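Local coordinates for protein carboxypeptidase 1 (Deinococcus radiodurans str. R1, PDB 5GIV) that probably removes amino acids one after another from the C-terminus of peptides, with broad specificity, as a zinc-dependent carboxypeptidase of the M32 family, at residues G403-Q406 with W410-G413; Y116-E121 with F128-P133. All coordinates share one frame; numbering follows the deposited sequence.

How the contacts relate
Contact 2 pairs the last turns of helix 102-122 with the first turns of helix 128-147 on the outer side of the fold. Contact 1 lies next to it, with centres about 9 Å apart, in the loop between helix 381-393 and helix 420-439. All three touching residues of contact 1 are buried, and its main bond joins a tyrosine hydroxyl to a backbone carbonyl. Contact 2 is partly buried: methionine and alanine pack on its inner side, and an arginine-glutamate salt bridge lies toward the solvent side. Trp119 joins the two, with NE1 bonded to the O of Leu405 and its ring stacked with Tyr411. Both contacts lie away from the zinc site.

Contact 1: G403-Q406 with W410-G413; sequences GALQ and WYFG
Tyr411 reaches back to a type I beta turn, Gly403 to Gln406, and donates its phenol hydrogen to the backbone of Ala404. The turn is closed by the usual bond from Gln406 N to Gly403 O, 2.9 Å long. Both segments belong to the loop that joins helix 381-393 to helix 420-439. The tyrosine CG is anti to its own carbonyl carbon (chi1 -54°), which points the ring at the 403-406 turn, hydroxyl end first. Tyr411 OH lies 2.6 Å from Ala404 O. The acceptor sits at the ring edge, in the ring plane. Seen from Ala404 the hydroxyl is above the carbonyl plane, 48° out of it. The bond therefore does not follow a lone pair of that oxygen.

Leu405 adds the apolar part. Its side chain starts away from the tyrosine, but its end turns back, and the leucine lies nearly perpendicular to the tyrosine. Methyl CD2 of Leu405 is 4.2 Å from Tyr411 CZ, approaching the ring obliquely. Other parts of the fold enclose the pair. Leu405 also touches Phe128 and Met131 of helix 128-147, and the Tyr411 ring stacks with Trp119. Leu405 CD2 lies 3.7 Å from Tyr411 OH, roughly at right angles to the direction of Ala404 O.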
ATOM      1  N   GLY A 403       1.736   7.252 -32.281  1.00 17.33           N
ATOM      2  CA  GLY A 403       2.500   8.418 -32.666  1.00 17.32           C
ATOM      3  C   GLY A 403       2.714   9.351 -31.492  1.00 17.33           C
ATOM      4  O   GLY A 403       3.218   8.927 -30.449  1.00 17.33           O
ATOM      5  N   ALA A 404       2.325  10.624 -31.649  1.00 20.97           N
ATOM      6  CA  ALA A 404       2.578  11.655 -30.638  1.00 21.00           C
ATOM      7  C   ALA A 404       1.825  11.434 -29.327  1.00 20.96           C
ATOM      8  O   ALA A 404       2.155  12.083 -28.332  1.00 20.98           O
ATOM      9  CB  ALA A 404       2.239  13.038 -31.196  1.00 21.04           C
ATOM     10  N   LEU A 405       0.801  10.580 -29.302  1.00 17.37           N
ATOM     11  CA  LEU A 405       0.115  10.230 -28.060  1.00 17.40           C
ATOM     12  C   LEU A 405       0.797   9.083 -27.318  1.00 17.39           C
ATOM     13  O   LEU A 405       0.347   8.709 -26.227  1.00 17.41           O
ATOM     14  CB  LEU A 405      -1.345   9.850 -28.344  1.00 17.45           C
ATOM     15  CG  LEU A 405      -2.280  10.905 -28.944  1.00 17.48           C
ATOM     16  CD1 LEU A 405      -3.556  10.264 -29.473  1.00 17.53           C
ATOM     17  CD2 LEU A 405      -2.628  11.946 -27.901  1.00 17.50           C
ATOM     18  N   GLN A 406       1.882   8.539 -27.878  1.00 18.99           N
ATOM     19  CA  GLN A 406       2.443   7.278 -27.390  1.00 19.00           C
ATOM     20  C   GLN A 406       2.933   7.382 -25.949  1.00 19.03           C
ATOM     21  O   GLN A 406       2.576   6.555 -25.097  1.00 19.02           O
ATOM     22  CB  GLN A 406       3.582   6.827 -28.302  1.00 19.04           C
ATOM     23  CG  GLN A 406       4.428   5.743 -27.693  1.00 19.07           C
ATOM     24  CD  GLN A 406       5.618   5.361 -28.552  1.00 19.14           C
ATOM     25  OE1 GLN A 406       6.636   4.917 -28.033  1.00 19.19           O
ATOM     26  NE2 GLN A 406       5.488   5.507 -29.868  1.00 19.14           N
ATOM     27  N   TRP A 410       4.977  14.180 -21.964  1.00 18.51           N
ATOM     28  CA  TRP A 410       4.502  15.534 -22.245  1.00 18.54           C
ATOM     29  C   TRP A 410       3.070  15.783 -21.776  1.00 18.53           C
ATOM     30  O   TRP A 410       2.615  16.933 -21.807  1.00 18.56           O
ATOM     31  CB  TRP A 410       4.590  15.825 -23.743  1.00 18.55           C
ATOM     32  CG  TRP A 410       5.975  15.731 -24.305  1.00 18.58           C
ATOM     33  CD1 TRP A 410       7.153  15.842 -23.617  1.00 18.61           C
ATOM     34  CD2 TRP A 410       6.331  15.499 -25.674  1.00 18.60           C
ATOM     35  NE1 TRP A 410       8.216  15.693 -24.476  1.00 18.65           N
ATOM     36  CE2 TRP A 410       7.737  15.484 -25.744  1.00 18.65           C
ATOM     37  CE3 TRP A 410       5.596  15.306 -26.848  1.00 18.57           C
ATOM     38  CZ2 TRP A 410       8.425  15.278 -26.941  1.00 18.70           C
ATOM     39  CZ3 TRP A 410       6.278  15.108 -28.033  1.00 18.62           C
ATOM     40  CH2 TRP A 410       7.677  15.097 -28.070  1.00 18.68           C
ATOM     41  N   TYR A 411       2.352  14.754 -21.329  1.00 22.32           N
ATOM     42  CA  TYR A 411       0.979  14.933 -20.883  1.00 22.33           C
ATOM     43  C   TYR A 411       0.832  14.899 -19.370  1.00 22.37           C
ATOM     44  O   TYR A 411      -0.225  15.292 -18.860  1.00 22.40           O
ATOM     45  CB  TYR A 411       0.078  13.860 -21.506  1.00 22.28           C
ATOM     46  CG  TYR A 411       0.192  13.820 -23.006  1.00 22.24           C
ATOM     47  CD1 TYR A 411      -0.542  14.692 -23.800  1.00 22.25           C
ATOM     48  CD2 TYR A 411       1.058  12.934 -23.628  1.00 22.21           C
ATOM     49  CE1 TYR A 411      -0.428  14.667 -25.165  1.00 22.22           C
ATOM     50  CE2 TYR A 411       1.180  12.908 -24.992  1.00 22.19           C
ATOM     51  CZ  TYR A 411       0.439  13.773 -25.754  1.00 22.22           C
ATOM     52  OH  TYR A 411       0.561  13.747 -27.121  1.00 22.22           O
ATOM     53  N   PHE A 412       1.850  14.430 -18.647  1.00 38.73           N
ATOM     54  CA  PHE A 412       1.837  14.386 -17.191  1.00 38.77           C
ATOM     55  C   PHE A 412       3.006  15.164 -16.601  1.00 38.77           C
ATOM     56  O   PHE A 412       3.365  14.957 -15.442  1.00 38.77           O
ATOM     57  CB  PHE A 412       1.860  12.938 -16.710  1.00 38.79           C
ATOM     58  CG  PHE A 412       1.402  12.763 -15.292  1.00 38.85           C
ATOM     59  CD1 PHE A 412       0.642  13.742 -14.666  1.00 38.91           C
ATOM     60  CD2 PHE A 412       1.727  11.616 -14.583  1.00 38.87           C
ATOM     61  CE1 PHE A 412       0.213  13.581 -13.355  1.00 38.95           C
ATOM     62  CE2 PHE A 412       1.303  11.444 -13.272  1.00 38.90           C
ATOM     63  CZ  PHE A 412       0.549  12.429 -12.657  1.00 38.93           C
ATOM     64  N   GLY A 413       3.623  16.036 -17.386  1.00 28.05           N
ATOM     65  CA  GLY A 413       4.754  16.800 -16.936  1.00 28.05           C
ATOM     66  C   GLY A 413       5.176  17.825 -17.968  1.00 28.09           C
ATOM     67  O   GLY A 413       4.506  18.031 -18.985  1.00 28.11           O
TER

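Contact 2: Y116-E121 with F128-P133; sequences YSAWTE and FGRMVP
Arg130 and Glu121 form a salt bridge between two antiparallel helices, the end of helix 102-122 and the start of helix 128-147. The short connection makes this a helical hairpin. The segment axes run at 171° to each other and come within 9.8 Å.

The charged interaction is end-on. Arg130 is extended from CG to NE, with CG anti to the backbone N. This first torsion (chi1 174°) and the straight chain carry the guanidinium across to Glu121. Both terminal nitrogens grip one oxygen. Arg130 NH2 is 3.1 Å from Glu121 OE2, and Arg130 NH1 is 3.2 Å from the same Glu121 OE2. That oxygen lies at the guanidinium edge, in its plane. The two groups are not coplanar: carboxylate and guanidinium are turned 62° apart. NH1 meets the anti lone pair of OE2, while NH2 approaches from above the carboxylate plane. Ala118 O lies over the centre of one face of the Arg130 guanidinium, 4.1 Å from its plane.

The apolar interaction is on the inner side. Met131 folds back on itself at its second and third torsions, which lays its thioether against the backbone and CB atoms of the facing helix. Met131 SD is 3.9 Å from Ala118 CB. Met131 CE is 4.0 Å from Trp119 CB. The Trp119 indole bonds through NE1 to Leu405 O. Met131 also touches Ser115 and Ala122 of helix 102-122.

The chemistry is graded across the hairpin. The Met131 thioether meets the CB atoms of Ala118 and Trp119 on the inner side, and the ion pair is toward the solvent side, where Glu121 is exposed. Solvent there would probably weaken its charge attraction relative to a buried pair.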
ATOM      1  N   TYR A 116      -3.073  14.704 -17.947  1.00 26.67           N
ATOM      2  CA  TYR A 116      -2.869  13.269 -17.842  1.00 26.64           C
ATOM      3  C   TYR A 116      -4.191  12.513 -17.920  1.00 26.64           C
ATOM      4  O   TYR A 116      -4.320  11.540 -18.674  1.00 26.57           O
ATOM      5  CB  TYR A 116      -2.122  12.931 -16.551  1.00 26.66           C
ATOM      6  CG  TYR A 116      -2.084  11.447 -16.300  1.00 26.65           C
ATOM      7  CD1 TYR A 116      -1.223  10.624 -17.014  1.00 26.60           C
ATOM      8  CD2 TYR A 116      -2.930  10.863 -15.364  1.00 26.70           C
ATOM      9  CE1 TYR A 116      -1.192   9.266 -16.796  1.00 26.59           C
ATOM     10  CE2 TYR A 116      -2.907   9.502 -15.137  1.00 26.70           C
ATOM     11  CZ  TYR A 116      -2.035   8.707 -15.858  1.00 26.64           C
ATOM     12  OH  TYR A 116      -2.009   7.350 -15.639  1.00 26.64           O
ATOM     13  N   SER A 117      -5.187  12.939 -17.140  1.00 37.16           N
ATOM     14  CA  SER A 117      -6.472  12.242 -17.161  1.00 37.17           C
ATOM     15  C   SER A 117      -7.091  12.263 -18.555  1.00 37.09           C
ATOM     16  O   SER A 117      -7.585  11.238 -19.041  1.00 37.06           O
ATOM     17  CB  SER A 117      -7.418  12.836 -16.123  1.00 37.30           C
ATOM     18  OG  SER A 117      -6.935  12.554 -14.820  1.00 37.39           O
ATOM     19  N   ALA A 118      -7.081  13.427 -19.213  1.00 19.71           N
ATOM     20  CA  ALA A 118      -7.598  13.490 -20.577  1.00 19.65           C
ATOM     21  C   ALA A 118      -6.800  12.585 -21.522  1.00 19.57           C
ATOM     22  O   ALA A 118      -7.366  12.007 -22.460  1.00 19.51           O
ATOM     23  CB  ALA A 118      -7.596  14.940 -21.078  1.00 19.69           C
ATOM     24  N   TRP A 119      -5.491  12.442 -21.286  1.00 19.89           N
ATOM     25  CA  TRP A 119      -4.667  11.610 -22.158  1.00 19.83           C
ATOM     26  C   TRP A 119      -5.026  10.132 -22.023  1.00 19.79           C
ATOM     27  O   TRP A 119      -5.027   9.391 -23.019  1.00 19.74           O
ATOM     28  CB  TRP A 119      -3.185  11.841 -21.853  1.00 19.83           C
ATOM     29  CG  TRP A 119      -2.247  10.895 -22.552  1.00 19.79           C
ATOM     30  CD1 TRP A 119      -1.789  10.986 -23.839  1.00 19.76           C
ATOM     31  CD2 TRP A 119      -1.654   9.715 -21.999  1.00 19.78           C
ATOM     32  NE1 TRP A 119      -0.947   9.938 -24.116  1.00 19.74           N
ATOM     33  CE2 TRP A 119      -0.841   9.145 -23.003  1.00 19.76           C
ATOM     34  CE3 TRP A 119      -1.726   9.088 -20.750  1.00 19.81           C
ATOM     35  CZ2 TRP A 119      -0.106   7.974 -22.796  1.00 19.76           C
ATOM     36  CZ3 TRP A 119      -0.991   7.924 -20.542  1.00 19.81           C
ATOM     37  CH2 TRP A 119      -0.193   7.379 -21.564  1.00 19.79           C
ATOM     38  N   THR A 120      -5.305   9.672 -20.800  1.00 29.72           N
ATOM     39  CA  THR A 120      -5.665   8.269 -20.613  1.00 29.71           C
ATOM     40  C   THR A 120      -6.898   7.889 -21.418  1.00 29.67           C
ATOM     41  O   THR A 120      -7.092   6.706 -21.711  1.00 29.63           O
ATOM     42  CB  THR A 120      -5.895   7.963 -19.134  1.00 29.76           C
ATOM     43  OG1 THR A 120      -6.987   8.757 -18.658  1.00 29.81           O
ATOM     44  CG2 THR A 120      -4.648   8.297 -18.335  1.00 29.79           C
ATOM     45  N   GLU A 121      -7.711   8.866 -21.812  1.00 33.69           N
ATOM     46  CA  GLU A 121      -8.857   8.621 -22.676  1.00 33.67           C
ATOM     47  C   GLU A 121      -8.565   8.945 -24.133  1.00 33.61           C
ATOM     48  O   GLU A 121      -9.001   8.209 -25.027  1.00 33.56           O
ATOM     49  CB  GLU A 121     -10.064   9.447 -22.217  1.00 33.72           C
ATOM     50  CG  GLU A 121     -10.387   9.356 -20.730  1.00 33.81           C
ATOM     51  CD  GLU A 121     -11.567  10.246 -20.340  1.00 33.89           C
ATOM     52  OE1 GLU A 121     -12.037  10.143 -19.184  1.00 33.97           O
ATOM     53  OE2 GLU A 121     -11.995  11.076 -21.178  1.00 33.88           O
ATOM     54  N   PHE A 128      -5.941  13.138 -30.873  1.00 27.22           N
ATOM     55  CA  PHE A 128      -4.863  14.086 -30.632  1.00 27.29           C
ATOM     56  C   PHE A 128      -5.386  15.514 -30.617  1.00 27.35           C
ATOM     57  O   PHE A 128      -4.878  16.357 -29.871  1.00 27.42           O
ATOM     58  CB  PHE A 128      -3.754  13.947 -31.676  1.00 27.31           C
ATOM     59  CG  PHE A 128      -2.637  14.940 -31.489  1.00 27.39           C
ATOM     60  CD1 PHE A 128      -1.657  14.727 -30.530  1.00 27.41           C
ATOM     61  CD2 PHE A 128      -2.575  16.094 -32.257  1.00 27.45           C
ATOM     62  CE1 PHE A 128      -0.636  15.636 -30.341  1.00 27.48           C
ATOM     63  CE2 PHE A 128      -1.550  17.012 -32.074  1.00 27.52           C
ATOM     64  CZ  PHE A 128      -0.580  16.780 -31.113  1.00 27.53           C
ATOM     65  N   GLY A 129      -6.389  15.808 -31.450  1.00 27.57           N
ATOM     66  CA  GLY A 129      -6.962  17.143 -31.458  1.00 27.64           C
ATOM     67  C   GLY A 129      -7.463  17.584 -30.095  1.00 27.68           C
ATOM     68  O   GLY A 129      -7.413  18.769 -29.763  1.00 27.78           O
ATOM     69  N   ARG A 130      -7.925  16.643 -29.276  1.00 24.01           N
ATOM     70  CA  ARG A 130      -8.362  17.009 -27.934  1.00 24.06           C
ATOM     71  C   ARG A 130      -7.191  17.412 -27.044  1.00 24.11           C
ATOM     72  O   ARG A 130      -7.343  18.297 -26.191  1.00 24.19           O
ATOM     73  CB  ARG A 130      -9.133  15.852 -27.298  1.00 24.00           C
ATOM     74  CG  ARG A 130      -9.530  16.060 -25.841  1.00 24.07           C
ATOM     75  CD  ARG A 130     -10.208  14.810 -25.308  1.00 24.03           C
ATOM     76  NE  ARG A 130     -10.539  14.871 -23.884  1.00 24.10           N
ATOM     77  CZ  ARG A 130     -11.026  13.838 -23.195  1.00 24.08           C
ATOM     78  NH1 ARG A 130     -11.234  12.669 -23.797  1.00 24.00           N
ATOM     79  NH2 ARG A 130     -11.290  13.962 -21.901  1.00 24.15           N
ATOM     80  N   MET A 131      -6.019  16.786 -27.222  1.00 22.62           N
ATOM     81  CA  MET A 131      -4.887  17.090 -26.362  1.00 22.65           C
ATOM     82  C   MET A 131      -4.148  18.360 -26.770  1.00 22.72           C
ATOM     83  O   MET A 131      -3.378  18.896 -25.963  1.00 22.76           O
ATOM     84  CB  MET A 131      -3.906  15.915 -26.346  1.00 22.61           C
ATOM     85  CG  MET A 131      -4.525  14.605 -25.905  1.00 22.56           C
ATOM     86  SD  MET A 131      -5.499  14.759 -24.397  1.00 22.60           S
ATOM     87  CE  MET A 131      -4.306  15.445 -23.245  1.00 22.66           C
ATOM     88  N   VAL A 132      -4.355  18.856 -27.995  1.00 30.50           N
ATOM     89  CA  VAL A 132      -3.605  20.026 -28.458  1.00 30.59           C
ATOM     90  C   VAL A 132      -3.691  21.184 -27.468  1.00 30.70           C
ATOM     91  O   VAL A 132      -2.642  21.728 -27.096  1.00 30.75           O
ATOM     92  CB  VAL A 132      -4.045  20.420 -29.871  1.00 30.60           C
ATOM     93  CG1 VAL A 132      -3.477  21.778 -30.227  1.00 30.70           C
ATOM     94  CG2 VAL A 132      -3.587  19.379 -30.883  1.00 30.52           C
ATOM     95  N   PRO A 133      -4.874  21.611 -27.014  1.00 24.63           N
ATOM     96  CA  PRO A 133      -4.912  22.690 -26.006  1.00 24.73           C
ATOM     97  C   PRO A 133      -4.163  22.364 -24.722  1.00 24.72           C
ATOM     98  O   PRO A 133      -3.494  23.246 -24.172  1.00 24.79           O
ATOM     99  CB  PRO A 133      -6.417  22.897 -25.769  1.00 24.75           C
ATOM    100  CG  PRO A 133      -7.074  21.664 -26.306  1.00 24.65           C
ATOM    101  CD  PRO A 133      -6.224  21.216 -27.451  1.00 24.58           C
TER